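Local coordinates for malonyl acyl carrier protein transacylase (PDB 3IM8) that probably transfers the malonyl group from malonyl-CoA to the holo acyl carrier protein, supplying malonyl-ACP for fatty acid synthesis, at residues V277-V282 / A289-V294; F6-Q11 / A71-L76; V140-C145 / A157-P162; G88-E93 / P197-L202; S37-Y42 / D107-V112. All coordinates share one frame; numbering follows the deposited sequence.

Contact 1. Residues V277-V282 / A289-V294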
# COMPACT_ATOMS: atom_id res chain seq x y z
N VAL A 277 -7.81 5.84 3.00
CA VAL A 277 -7.00 6.54 1.98
C VAL A 277 -7.38 6.11 0.53
O VAL A 277 -7.54 6.95 -0.34
CB VAL A 277 -5.46 6.38 2.20
CG1 VAL A 277 -4.67 7.06 1.03
CG2 VAL A 277 -5.00 6.92 3.59
N LEU A 278 -7.48 4.81 0.27
CA LEU A 278 -7.82 4.34 -1.07
C LEU A 278 -9.22 4.76 -1.49
O LEU A 278 -9.44 5.13 -2.68
CB LEU A 278 -7.62 2.82 -1.21
CG LEU A 278 -6.22 2.39 -0.77
CD1 LEU A 278 -5.93 0.85 -0.93
CD2 LEU A 278 -5.07 3.21 -1.48
N SER A 279 -10.17 4.69 -0.55
CA SER A 279 -11.53 5.22 -0.81
C SER A 279 -11.54 6.66 -1.31
O SER A 279 -12.19 6.94 -2.30
CB SER A 279 -12.41 5.12 0.44
OG SER A 279 -12.45 3.79 0.88
N GLY A 280 -10.82 7.55 -0.64
CA GLY A 280 -10.60 8.93 -1.14
C GLY A 280 -10.11 9.04 -2.60
O GLY A 280 -10.57 9.91 -3.33
N PHE A 281 -9.17 8.18 -2.99
CA PHE A 281 -8.65 8.07 -4.36
C PHE A 281 -9.73 7.56 -5.33
O PHE A 281 -9.93 8.15 -6.36
CB PHE A 281 -7.42 7.12 -4.44
CG PHE A 281 -6.18 7.59 -3.65
CD1 PHE A 281 -5.22 6.67 -3.29
CD2 PHE A 281 -5.97 8.92 -3.31
CE1 PHE A 281 -4.09 7.04 -2.60
CE2 PHE A 281 -4.80 9.31 -2.64
CZ PHE A 281 -3.89 8.35 -2.27
N VAL A 282 -10.40 6.45 -5.02
CA VAL A 282 -11.43 5.87 -5.95
C VAL A 282 -12.67 6.81 -6.17
O VAL A 282 -13.37 6.72 -7.21
CB VAL A 282 -11.86 4.44 -5.45
CG1 VAL A 282 -13.07 3.90 -6.26
CG2 VAL A 282 -10.63 3.43 -5.46
N ALA A 289 -18.71 5.03 -8.61
CA ALA A 289 -18.38 3.68 -8.12
C ALA A 289 -18.92 3.46 -6.71
O ALA A 289 -18.85 4.34 -5.84
CB ALA A 289 -16.82 3.42 -8.19
N HIS A 290 -19.46 2.28 -6.47
CA HIS A 290 -19.94 1.96 -5.13
C HIS A 290 -18.77 1.61 -4.19
O HIS A 290 -17.94 0.76 -4.48
CB HIS A 290 -20.98 0.83 -5.16
CG HIS A 290 -22.19 1.14 -6.00
ND1 HIS A 290 -23.05 2.17 -5.71
CD2 HIS A 290 -22.68 0.54 -7.11
CE1 HIS A 290 -24.02 2.20 -6.61
NE2 HIS A 290 -23.81 1.22 -7.47
N LEU A 291 -18.72 2.27 -3.06
CA LEU A 291 -17.54 2.23 -2.22
C LEU A 291 -17.92 2.21 -0.75
O LEU A 291 -18.94 2.79 -0.35
CB LEU A 291 -16.73 3.46 -2.51
CG LEU A 291 -15.39 3.88 -1.90
CD1 LEU A 291 -14.25 2.87 -2.13
CD2 LEU A 291 -15.11 5.16 -2.68
N ALA A 292 -17.06 1.55 0.03
CA ALA A 292 -17.24 1.32 1.43
C ALA A 292 -15.85 1.01 1.95
O ALA A 292 -14.97 0.57 1.20
CB ALA A 292 -18.12 0.11 1.60
N HIS A 293 -15.62 1.27 3.23
CA HIS A 293 -14.40 0.85 3.85
C HIS A 293 -14.72 0.23 5.19
O HIS A 293 -15.74 0.55 5.76
CB HIS A 293 -13.46 2.05 4.00
CG HIS A 293 -13.98 3.14 4.88
ND1 HIS A 293 -13.71 3.20 6.24
CD2 HIS A 293 -14.74 4.22 4.60
CE1 HIS A 293 -14.29 4.27 6.75
NE2 HIS A 293 -14.93 4.90 5.78
N VAL A 294 -13.87 -0.67 5.69
CA VAL A 294 -14.04 -1.25 7.00
C VAL A 294 -12.73 -1.16 7.76
O VAL A 294 -11.72 -1.73 7.28
CB VAL A 294 -14.55 -2.72 6.92
CG1 VAL A 294 -14.73 -3.28 8.34
CG2 VAL A 294 -15.88 -2.78 6.27
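Leu-291 reaches from its strand over the backbone of Ser-279 and straddles it with its two methyl branches. CD1 lies beside the hydroxyl, 3.6 Å from Ser-279 OG, while CD2 sits against the carbonyl, 3.4 Å from Ser-279 O. The fork faces the helix in this way because CG stands anti to the backbone N (chi1 -179°) on a residue whose CB already points toward the helix. Ser-279 returns the approach with its own CB, 3.9 Å from Leu-291 CD1. Its OG is tucked back beside its backbone N (chi1 -56°) and is hydrogen-bonded to Glu-271; toward His-293 it makes only a van der Waals contact, OG lying 3.7 Å from His-293 CB. The helix and strand involved are the last two members of a beta-alpha-beta unit formed by strand 268-272, helix 277-285 and strand 290-294, and the return strand runs nearly antiparallel to the helix, at 169°. One turn further along the helix, Val-282 directs CG1 across to Ala-289 CB at 4.2 Å. The same methyl also lies 4.3 Å from Leu-291 CD2, which therefore fits between the two helix residues. Val-282 additionally packs on Phe-254 and Ile-258 of helix 254-263.

Contact 2. Residues F6-Q11 / A71-L76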
# COMPACT_ATOMS: atom_id res chain seq x y z
N PHE A 6 -11.60 -5.93 -3.07
CA PHE A 6 -11.05 -5.44 -1.78
C PHE A 6 -9.75 -4.68 -2.07
O PHE A 6 -8.87 -5.16 -2.81
CB PHE A 6 -10.81 -6.58 -0.77
CG PHE A 6 -12.08 -7.21 -0.19
CD1 PHE A 6 -13.37 -6.85 -0.64
CD2 PHE A 6 -11.98 -8.16 0.80
CE1 PHE A 6 -14.52 -7.46 -0.08
CE2 PHE A 6 -13.11 -8.76 1.37
CZ PHE A 6 -14.39 -8.41 0.92
N LEU A 7 -9.65 -3.48 -1.51
CA LEU A 7 -8.50 -2.63 -1.72
C LEU A 7 -7.79 -2.54 -0.37
O LEU A 7 -8.36 -2.04 0.61
CB LEU A 7 -8.98 -1.27 -2.15
CG LEU A 7 -9.79 -1.24 -3.45
CD1 LEU A 7 -10.25 0.18 -3.73
CD2 LEU A 7 -9.07 -1.83 -4.68
N PHE A 8 -6.54 -2.97 -0.30
CA PHE A 8 -5.88 -3.01 1.03
C PHE A 8 -4.99 -1.79 1.35
O PHE A 8 -4.16 -1.41 0.56
CB PHE A 8 -5.11 -4.30 1.20
CG PHE A 8 -5.97 -5.54 1.29
CD1 PHE A 8 -6.51 -6.12 0.15
CD2 PHE A 8 -6.18 -6.17 2.51
CE1 PHE A 8 -7.29 -7.29 0.23
CE2 PHE A 8 -6.91 -7.33 2.61
CZ PHE A 8 -7.49 -7.89 1.47
N ALA A 9 -5.20 -1.19 2.53
CA ALA A 9 -4.36 -0.12 3.09
C ALA A 9 -2.84 -0.28 2.98
O ALA A 9 -2.32 -1.39 3.09
CB ALA A 9 -4.74 0.11 4.61
N GLY A 10 -2.16 0.85 2.79
CA GLY A 10 -0.70 0.97 2.86
C GLY A 10 -0.13 1.67 4.09
O GLY A 10 -0.84 2.15 4.98
N GLN A 11 1.20 1.71 4.12
CA GLN A 11 1.93 2.34 5.21
C GLN A 11 1.48 3.79 5.34
O GLN A 11 1.23 4.42 4.35
CB GLN A 11 3.43 2.26 4.88
CG GLN A 11 4.34 2.61 5.97
CD GLN A 11 5.77 2.51 5.50
OE1 GLN A 11 6.17 1.54 4.87
NE2 GLN A 11 6.56 3.56 5.79
N ALA A 71 -6.50 -9.55 9.17
CA ALA A 71 -7.57 -9.84 10.16
C ALA A 71 -8.94 -9.25 9.76
O ALA A 71 -9.98 -9.92 9.89
CB ALA A 71 -7.18 -9.31 11.47
N ILE A 72 -8.95 -8.00 9.30
CA ILE A 72 -10.19 -7.35 8.86
C ILE A 72 -10.78 -8.08 7.62
O ILE A 72 -12.00 -8.32 7.51
CB ILE A 72 -9.98 -5.84 8.58
CG1 ILE A 72 -9.62 -5.12 9.88
CG2 ILE A 72 -11.27 -5.24 8.02
CD1 ILE A 72 -9.22 -3.73 9.72
N TYR A 73 -9.93 -8.43 6.69
CA TYR A 73 -10.40 -9.19 5.51
C TYR A 73 -10.99 -10.52 5.94
O TYR A 73 -12.09 -10.87 5.49
CB TYR A 73 -9.26 -9.38 4.51
CG TYR A 73 -9.27 -10.67 3.73
CD1 TYR A 73 -10.06 -10.83 2.62
CD2 TYR A 73 -8.42 -11.73 4.10
CE1 TYR A 73 -10.06 -12.06 1.91
CE2 TYR A 73 -8.39 -12.91 3.42
CZ TYR A 73 -9.20 -13.08 2.33
OH TYR A 73 -9.14 -14.31 1.65
N ARG A 74 -10.29 -11.23 6.84
CA ARG A 74 -10.77 -12.50 7.36
C ARG A 74 -12.11 -12.36 8.10
O ARG A 74 -12.99 -13.23 7.98
CB ARG A 74 -9.73 -13.21 8.24
CG ARG A 74 -8.63 -13.87 7.48
CD ARG A 74 -7.53 -14.35 8.42
NE ARG A 74 -6.48 -15.09 7.73
CZ ARG A 74 -5.52 -15.76 8.38
NH1 ARG A 74 -5.52 -15.76 9.71
NH2 ARG A 74 -4.61 -16.46 7.69
N LEU A 75 -12.28 -11.26 8.82
CA LEU A 75 -13.57 -10.96 9.44
C LEU A 75 -14.68 -10.79 8.38
O LEU A 75 -15.76 -11.41 8.51
CB LEU A 75 -13.48 -9.74 10.38
CG LEU A 75 -14.78 -9.22 11.05
CD1 LEU A 75 -15.59 -10.31 11.76
CD2 LEU A 75 -14.48 -8.08 12.01
N LEU A 76 -14.42 -9.95 7.37
CA LEU A 76 -15.33 -9.77 6.25
C LEU A 76 -15.71 -11.15 5.64
O LEU A 76 -16.90 -11.39 5.38
CB LEU A 76 -14.75 -8.80 5.19
CG LEU A 76 -14.67 -7.30 5.56
CD1 LEU A 76 -14.61 -6.47 4.35
CD2 LEU A 76 -15.90 -6.89 6.36
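The ring of Tyr-73 is approached by two phenylalanines in different ways: Phe-6 comes to its edge, in the plane of the ring, while Phe-8 turns an edge toward its face. The setting is the larger, alpha/beta-hydrolase-like subdomain of FabD-type acyltransferases, where helix 58-78 covers one face of the parallel sheet. Strand 4-8 is an inner strand of that sheet, and the helix runs back over it nearly antiparallel, the short segments making an angle of 164°.

Phe-8 and Tyr-73 form an offset edge-to-face pair, with centroids 6.0 Å apart and planes inclined at 61°. Phe-8 also brings this edge against the root of the tyrosine side chain, with CE2 3.7 Å from Tyr-73 CB. At Phe-6 the meeting is edge to edge: CD2 lies 3.8 Å from Tyr-73 CD1, and the two side chains cross at about a right angle. Phe-6 CG is held beside its own backbone N (chi1 -71°), and the ring extends far enough for its outer atoms to reach the next helix residue that faces the sheet, Leu-76.

No hydrogen bond crosses this interface; aromatic and aliphatic carbon carries it. Helix 92-99 closes in from another direction, Phe-8 packing on Ser-95, Ala-96 and Ala-99, and Tyr-73 on Ala-99. Phe-6 and Leu-76 both touch Ile-272 of the adjoining strand 268-272. Between themselves, these two residues meet through Phe-6 CZ and Leu-76 CD1, 3.9 Å apart.

Contact 3. Residues V140-C145 / A157-P162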
# COMPACT_ATOMS: atom_id res chain seq x y z
N VAL A 140 3.23 16.38 -18.12
CA VAL A 140 3.95 17.54 -17.56
C VAL A 140 4.82 17.18 -16.40
O VAL A 140 5.95 17.67 -16.31
CB VAL A 140 2.96 18.66 -17.12
CG1 VAL A 140 3.73 19.82 -16.45
CG2 VAL A 140 2.11 19.13 -18.32
N ILE A 141 4.31 16.29 -15.52
CA ILE A 141 4.99 15.93 -14.30
C ILE A 141 6.16 15.04 -14.63
O ILE A 141 7.27 15.24 -14.11
CB ILE A 141 4.01 15.21 -13.29
CG1 ILE A 141 2.94 16.18 -12.77
CG2 ILE A 141 4.76 14.64 -12.09
CD1 ILE A 141 1.71 15.46 -12.15
N GLU A 142 5.91 14.07 -15.52
CA GLU A 142 6.93 13.15 -16.01
C GLU A 142 8.07 13.91 -16.71
O GLU A 142 9.24 13.69 -16.40
CB GLU A 142 6.27 12.08 -16.93
CG GLU A 142 5.20 11.26 -16.15
CD GLU A 142 4.58 10.08 -16.91
OE1 GLU A 142 4.49 10.14 -18.15
OE2 GLU A 142 4.14 9.10 -16.26
N GLU A 143 7.73 14.81 -17.63
CA GLU A 143 8.70 15.68 -18.30
C GLU A 143 9.51 16.56 -17.31
O GLU A 143 10.75 16.61 -17.34
CB GLU A 143 7.97 16.57 -19.31
CG GLU A 143 8.88 17.32 -20.31
CD GLU A 143 8.13 18.36 -21.19
OE1 GLU A 143 8.80 19.05 -22.01
OE2 GLU A 143 6.88 18.49 -21.06
N ALA A 144 8.80 17.22 -16.41
CA ALA A 144 9.49 18.01 -15.42
C ALA A 144 10.51 17.16 -14.65
O ALA A 144 11.69 17.57 -14.49
CB ALA A 144 8.50 18.67 -14.50
N CYS A 145 10.10 15.96 -14.22
CA CYS A 145 11.00 15.08 -13.47
C CYS A 145 12.18 14.58 -14.33
O CYS A 145 13.30 14.36 -13.84
CB CYS A 145 10.23 13.87 -12.93
SG CYS A 145 9.04 14.27 -11.61
N ALA A 157 6.40 8.79 -7.93
CA ALA A 157 6.39 7.63 -7.03
C ALA A 157 4.98 7.02 -6.93
O ALA A 157 4.84 5.80 -6.88
CB ALA A 157 6.90 8.05 -5.60
N ASN A 158 3.95 7.87 -6.82
CA ASN A 158 2.61 7.36 -6.60
C ASN A 158 1.66 7.99 -7.57
O ASN A 158 1.40 9.17 -7.47
CB ASN A 158 2.13 7.63 -5.17
CG ASN A 158 2.95 6.88 -4.09
OD1 ASN A 158 3.95 7.37 -3.62
ND2 ASN A 158 2.49 5.71 -3.71
N TYR A 159 1.16 7.21 -8.51
CA TYR A 159 0.06 7.67 -9.38
C TYR A 159 -1.27 7.36 -8.69
O TYR A 159 -1.85 6.30 -8.90
CB TYR A 159 0.09 6.99 -10.76
CG TYR A 159 1.31 7.36 -11.61
CD1 TYR A 159 2.53 6.66 -11.47
CD2 TYR A 159 1.25 8.37 -12.55
CE1 TYR A 159 3.65 6.98 -12.24
CE2 TYR A 159 2.39 8.70 -13.35
CZ TYR A 159 3.58 7.99 -13.17
OH TYR A 159 4.69 8.26 -13.91
N ASN A 160 -1.74 8.29 -7.86
CA ASN A 160 -2.98 8.08 -7.07
C ASN A 160 -4.29 8.30 -7.84
O ASN A 160 -5.15 7.41 -7.87
CB ASN A 160 -2.96 8.89 -5.74
CG ASN A 160 -1.71 8.61 -4.89
OD1 ASN A 160 -1.15 7.51 -4.88
ND2 ASN A 160 -1.30 9.62 -4.11
N THR A 161 -4.45 9.49 -8.41
CA THR A 161 -5.56 9.85 -9.31
C THR A 161 -4.99 10.59 -10.54
O THR A 161 -3.81 10.98 -10.52
CB THR A 161 -6.62 10.73 -8.59
OG1 THR A 161 -6.14 12.07 -8.49
CG2 THR A 161 -6.93 10.17 -7.14
N PRO A 162 -5.80 10.77 -11.62
CA PRO A 162 -5.29 11.57 -12.75
C PRO A 162 -4.91 13.01 -12.33
O PRO A 162 -4.11 13.69 -13.02
CB PRO A 162 -6.45 11.57 -13.75
CG PRO A 162 -7.22 10.27 -13.47
CD PRO A 162 -7.12 10.15 -11.93
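A short hydrogen bond, 2.6 Å from Tyr-159 OH to Glu-142 OE2, carries this contact, with the phenol as donor and the carboxylate as acceptor. It spans a helix and a strand of the smaller subdomain, a mixed beta sheet with helices packed against it, resembling the ferredoxin-like subdomain of FabD-type acyltransferases. Glu-142 belongs to helix 138-148 and Tyr-159 to strand 154-161.

The bond is made between two long side chains, since the closest CA pair, Glu-142 CA and Ala-157 CA, is 10.6 Å apart. Neither residue aims its CB directly at the other segment; the ends of both side chains close the gap. Glu-142 sets CG beside its backbone N (chi1 -60°) and then runs extended, which carries the carboxylate to the phenol. The hydroxyl meets OE2 on the anti side, 15° out of the carboxylate plane. The carboxylate and ring planes are almost perpendicular, 86° apart, and OE2 lies at the edge of the ring, near its plane.

The ring itself takes part in a cation-pi interaction with Arg-253 of the adjoining strand 252-253, whose positive charge may polarise the phenol and strengthen the hydroxyl as donor. Close to the helix, Glu-142 packs on Pro-156, while Ile-141 turns to Ile-165 and Ile-167 of the neighbouring strand, so the polar bond borders an apolar layer. Because OE2 stays near the ring plane on the CE2 side of the hydroxyl, Glu-142 OE2 also comes within 3.4 Å of Tyr-159 CE2.

Contact 4. Residues G88-E93 / P197-L202. With ACT (acetate ion), chain B.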
# COMPACT_ATOMS: atom_id res chain seq x y z
N GLY A 88 -3.65 -3.68 -3.34
CA GLY A 88 -3.31 -3.01 -2.07
C GLY A 88 -2.21 -2.01 -2.35
O GLY A 88 -1.42 -2.20 -3.28
N LEU A 89 -2.15 -0.95 -1.54
CA LEU A 89 -1.18 0.12 -1.76
C LEU A 89 0.15 -0.26 -1.15
O LEU A 89 0.30 -0.26 0.08
CB LEU A 89 -1.67 1.46 -1.18
CG LEU A 89 -0.75 2.68 -1.24
CD1 LEU A 89 -0.78 3.23 -2.65
CD2 LEU A 89 -1.17 3.77 -0.18
N SER A 90 1.10 -0.59 -1.95
CA SER A 90 2.50 -0.88 -1.55
C SER A 90 2.65 -1.98 -0.60
O SER A 90 2.63 -3.04 -0.96
CB SER A 90 3.23 0.40 -1.07
OG SER A 90 4.53 0.32 -1.00
N LEU A 91 2.74 -1.65 0.64
CA LEU A 91 2.66 -2.70 1.66
C LEU A 91 1.33 -3.42 1.52
O LEU A 91 1.25 -4.64 1.71
CB LEU A 91 2.83 -2.11 3.08
CG LEU A 91 2.63 -2.97 4.36
CD1 LEU A 91 1.19 -3.29 4.73
CD2 LEU A 91 3.44 -4.28 4.39
N GLY A 92 0.26 -2.70 1.21
CA GLY A 92 -1.06 -3.36 1.02
C GLY A 92 -1.11 -4.41 -0.11
O GLY A 92 -2.07 -5.19 -0.25
N GLU A 93 -0.09 -4.45 -0.94
CA GLU A 93 -0.04 -5.46 -2.00
C GLU A 93 0.20 -6.82 -1.38
O GLU A 93 -0.24 -7.86 -1.94
CB GLU A 93 1.09 -5.13 -2.99
CG GLU A 93 1.22 -6.12 -4.13
CD GLU A 93 1.63 -5.40 -5.38
OE1 GLU A 93 0.77 -4.74 -5.99
OE2 GLU A 93 2.81 -5.46 -5.72
N PRO A 197 12.15 8.42 0.30
CA PRO A 197 11.63 8.51 -1.07
C PRO A 197 11.44 7.09 -1.70
O PRO A 197 12.18 6.74 -2.58
CB PRO A 197 12.71 9.35 -1.79
CG PRO A 197 14.02 9.04 -1.06
CD PRO A 197 13.64 8.52 0.34
N PHE A 198 10.46 6.33 -1.20
CA PHE A 198 10.12 4.98 -1.63
C PHE A 198 9.59 5.04 -3.08
O PHE A 198 9.04 6.07 -3.52
CB PHE A 198 9.01 4.42 -0.72
CG PHE A 198 9.43 4.19 0.72
CD1 PHE A 198 8.46 3.98 1.68
CD2 PHE A 198 10.76 4.12 1.10
CE1 PHE A 198 8.80 3.70 3.02
CE2 PHE A 198 11.13 3.86 2.43
CZ PHE A 198 10.13 3.66 3.40
N HIS A 199 9.74 3.94 -3.82
CA HIS A 199 9.21 3.80 -5.21
C HIS A 199 9.98 4.68 -6.24
O HIS A 199 9.43 5.13 -7.25
CB HIS A 199 7.67 3.95 -5.28
CG HIS A 199 6.94 3.21 -4.21
ND1 HIS A 199 6.78 1.84 -4.22
CD2 HIS A 199 6.34 3.64 -3.07
CE1 HIS A 199 6.12 1.46 -3.14
NE2 HIS A 199 5.84 2.54 -2.42
N THR A 200 11.30 4.83 -5.96
CA THR A 200 12.31 5.44 -6.85
C THR A 200 13.58 4.54 -6.83
O THR A 200 13.73 3.67 -5.95
CB THR A 200 12.67 6.90 -6.38
OG1 THR A 200 13.54 6.86 -5.23
CG2 THR A 200 11.40 7.74 -6.06
N SER A 201 14.49 4.75 -7.79
CA SER A 201 15.79 4.02 -7.80
C SER A 201 16.62 4.11 -6.53
O SER A 201 17.48 3.26 -6.27
CB SER A 201 16.67 4.49 -8.95
OG SER A 201 15.83 5.15 -9.87
N LEU A 202 16.36 5.13 -5.71
CA LEU A 202 17.08 5.23 -4.42
C LEU A 202 16.89 3.95 -3.64
O LEU A 202 17.72 3.59 -2.81
CB LEU A 202 16.64 6.45 -3.61
CG LEU A 202 17.01 7.73 -4.37
CD1 LEU A 202 16.13 8.90 -3.97
CD2 LEU A 202 18.52 8.04 -4.25
C ACT B . 5.35 1.94 1.43
O ACT B . 5.67 2.18 0.20
OXT ACT B . 5.43 0.71 1.97
CH3 ACT B . 4.88 3.22 2.10
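Ser-90 and His-199, the predicted active-site pair, meet around one oxygen of an acetate ion that probably came from the crystallisation liquor. His-199 NE2 donates a hydrogen bond of 2.7 Å to acetate O, bent to 138° at the hydrogen. Ser-90 OG is modelled as a donor to the same oxygen, but the bond is very short and OG sits too close to the imidazole, so this part of the geometry is doubtful. The serine sits in a GxSxG sequence, Gly-88 to Gly-92, consistent with the nucleophile elbow of this acyltransferase family: a tight turn between strand 85-88 and helix 92-99.

Phe-198 lines the acetate on another side, its CD1 3.7 Å from acetate CH3, with the methyl at the ring edge, in plane. Arg-115 hydrogen-bonds the acetate, consistent with the arginine that receives the malonyl carboxylate in FabD-type enzymes; it also reaches the less surely placed Ser-90 OG.

In the next shell, Gln-247 holds both partners: its backbone O accepts from His-199 ND1, which fixes the imidazole's rotation and points NE2 at the acetate, and its side chain binds Ser-90 O. The elbow itself is a type II' turn from Leu-89 to Gly-92, with Ser-90 at positive phi (59°). Beyond the histidine, Thr-200 OG1 donates a 3.0 Å hydrogen bond to Pro-197 O, tilted 19° from the carbonyl plane.

Contact 5. Residues S37-Y42 / D107-V112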
# COMPACT_ATOMS: atom_id res chain seq x y z
N SER A 37 2.00 -12.31 16.10
CA SER A 37 2.86 -12.07 17.26
C SER A 37 3.85 -13.20 17.41
O SER A 37 5.02 -12.92 17.52
CB SER A 37 2.07 -11.87 18.54
OG SER A 37 1.38 -10.63 18.51
N GLN A 38 3.38 -14.46 17.35
CA GLN A 38 4.29 -15.62 17.29
C GLN A 38 5.36 -15.53 16.20
O GLN A 38 6.53 -15.74 16.48
CB GLN A 38 3.56 -16.96 17.15
CG GLN A 38 4.37 -18.10 17.72
CD GLN A 38 3.51 -19.29 18.14
OE1 GLN A 38 3.98 -20.21 18.85
NE2 GLN A 38 2.24 -19.28 17.71
N VAL A 39 4.97 -15.23 14.97
CA VAL A 39 5.98 -15.18 13.90
C VAL A 39 7.06 -14.13 14.21
O VAL A 39 8.25 -14.34 14.01
CB VAL A 39 5.33 -14.95 12.50
CG1 VAL A 39 6.41 -14.55 11.44
CG2 VAL A 39 4.55 -16.15 12.07
N LEU A 40 6.61 -12.99 14.71
CA LEU A 40 7.49 -11.85 14.99
C LEU A 40 8.43 -12.00 16.20
O LEU A 40 9.47 -11.42 16.22
CB LEU A 40 6.61 -10.61 15.18
CG LEU A 40 5.82 -10.33 13.91
CD1 LEU A 40 4.66 -9.36 14.17
CD2 LEU A 40 6.74 -9.78 12.85
N GLY A 41 8.05 -12.75 17.22
CA GLY A 41 8.87 -12.88 18.43
C GLY A 41 8.64 -11.73 19.41
O GLY A 41 9.49 -11.45 20.28
N TYR A 42 7.50 -11.05 19.26
CA TYR A 42 7.07 -9.96 20.18
C TYR A 42 5.55 -9.72 20.07
O TYR A 42 4.88 -10.13 19.09
CB TYR A 42 7.86 -8.66 19.95
CG TYR A 42 7.60 -8.04 18.60
CD1 TYR A 42 6.36 -7.42 18.31
CD2 TYR A 42 8.59 -8.06 17.62
CE1 TYR A 42 6.12 -6.83 17.05
CE2 TYR A 42 8.37 -7.47 16.38
CZ TYR A 42 7.14 -6.86 16.11
OH TYR A 42 6.95 -6.31 14.90
N ASP A 107 4.05 -16.58 6.41
CA ASP A 107 5.12 -16.16 5.50
C ASP A 107 5.13 -14.63 5.27
O ASP A 107 6.19 -14.00 5.26
CB ASP A 107 4.93 -16.83 4.14
CG ASP A 107 5.44 -18.26 4.11
OD1 ASP A 107 6.10 -18.66 5.09
OD2 ASP A 107 5.12 -19.00 3.14
N ALA A 108 3.93 -14.06 5.06
CA ALA A 108 3.76 -12.65 4.77
C ALA A 108 4.28 -11.83 5.94
O ALA A 108 5.04 -10.90 5.78
CB ALA A 108 2.27 -12.34 4.56
N VAL A 109 3.87 -12.20 7.14
CA VAL A 109 4.26 -11.47 8.33
C VAL A 109 5.78 -11.41 8.44
O VAL A 109 6.32 -10.30 8.65
CB VAL A 109 3.66 -12.11 9.58
CG1 VAL A 109 4.13 -11.39 10.82
CG2 VAL A 109 2.11 -12.04 9.51
N ALA A 110 6.48 -12.55 8.30
CA ALA A 110 7.93 -12.49 8.42
C ALA A 110 8.53 -11.64 7.28
O ALA A 110 9.44 -10.86 7.49
CB ALA A 110 8.58 -13.90 8.45
N LEU A 111 7.99 -11.79 6.07
CA LEU A 111 8.54 -11.18 4.90
C LEU A 111 8.41 -9.67 4.93
O LEU A 111 9.34 -8.97 4.45
CB LEU A 111 7.80 -11.70 3.71
CG LEU A 111 8.05 -11.19 2.32
CD1 LEU A 111 9.55 -11.31 1.96
CD2 LEU A 111 7.13 -12.05 1.43
N VAL A 112 7.28 -9.14 5.42
CA VAL A 112 7.13 -7.67 5.50
C VAL A 112 7.94 -7.05 6.65
O VAL A 112 8.35 -5.90 6.53
CB VAL A 112 5.62 -7.12 5.45
CG1 VAL A 112 4.86 -7.62 4.13
CG2 VAL A 112 4.84 -7.51 6.69
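Val-39 and Val-109 adopt the same rotamer, each with CG1 anti to its backbone N (chi1 166° and 177°), and since both CB atoms point across the interface, this extends the two CG1 methyls toward each other. They meet at 3.9 Å. Leu-40, the next residue along, starts less favourably, with a CB that does not aim at the opposing helix, but with CG beside its backbone N (chi1 -61°) its branched end comes round to the same valine.

Val-109 CG1 is consequently shared. On one part of its surface it touches Val-39; on another it nestles into the fork of Leu-40, 3.7 Å from Leu-40 CG and at the same distance from Leu-40 CD2. The leucine and Val-109 side chains cross at about a right angle, with CG1 set against the branch point and both methyls of the leucine. Val-39 CG1 passes beyond Val-109 to rest on the following residue, 3.7 Å from Ala-110 N and 3.8 Å from Ala-110 CB. The small alanine side chain lets the valine methyl come down to the helix backbone, and the closest CA pair, Val-39 CA and Ala-110 CA, is 6.4 Å apart.

No hydrogen bond links the two segments. Helix 27-40 ends here: Gly-41 is the first residue to leave helical geometry, with positive phi. The C-terminal turn of that helix thus rests on an early turn of helix 105-122. Helix 58-78 completes the cluster through Pro-63, which touches Leu-40, and Leu-66, which touches Val-109, while helix 92-99 flanks helix 105-122 at Ala-108 and Leu-111.

In the fold
Depth alone does not set the chemistry of the five contacts. Contacts 2 and 4 are buried: the first is an aromatic layer without hydrogen bonds, the second polar and centred on the predicted active site. The two are joined where strand 4-8 runs beside the elbow, Phe-8 O to Leu-89 N being a probable hydrogen bond. Contacts 1, 3 and 5 are only partly buried, contact 3 held by one polar bond and contact 5 aliphatic. Contacts 1 and 2 share the parallel sheet, touching through Leu-278 and Val-282. Contact 3 belongs to the mixed sheet, yet its strand touches contact 1, at Phe-281, and contact 4, at His-199. Contact 5 reaches contact 4 through Val-112 and Leu-91.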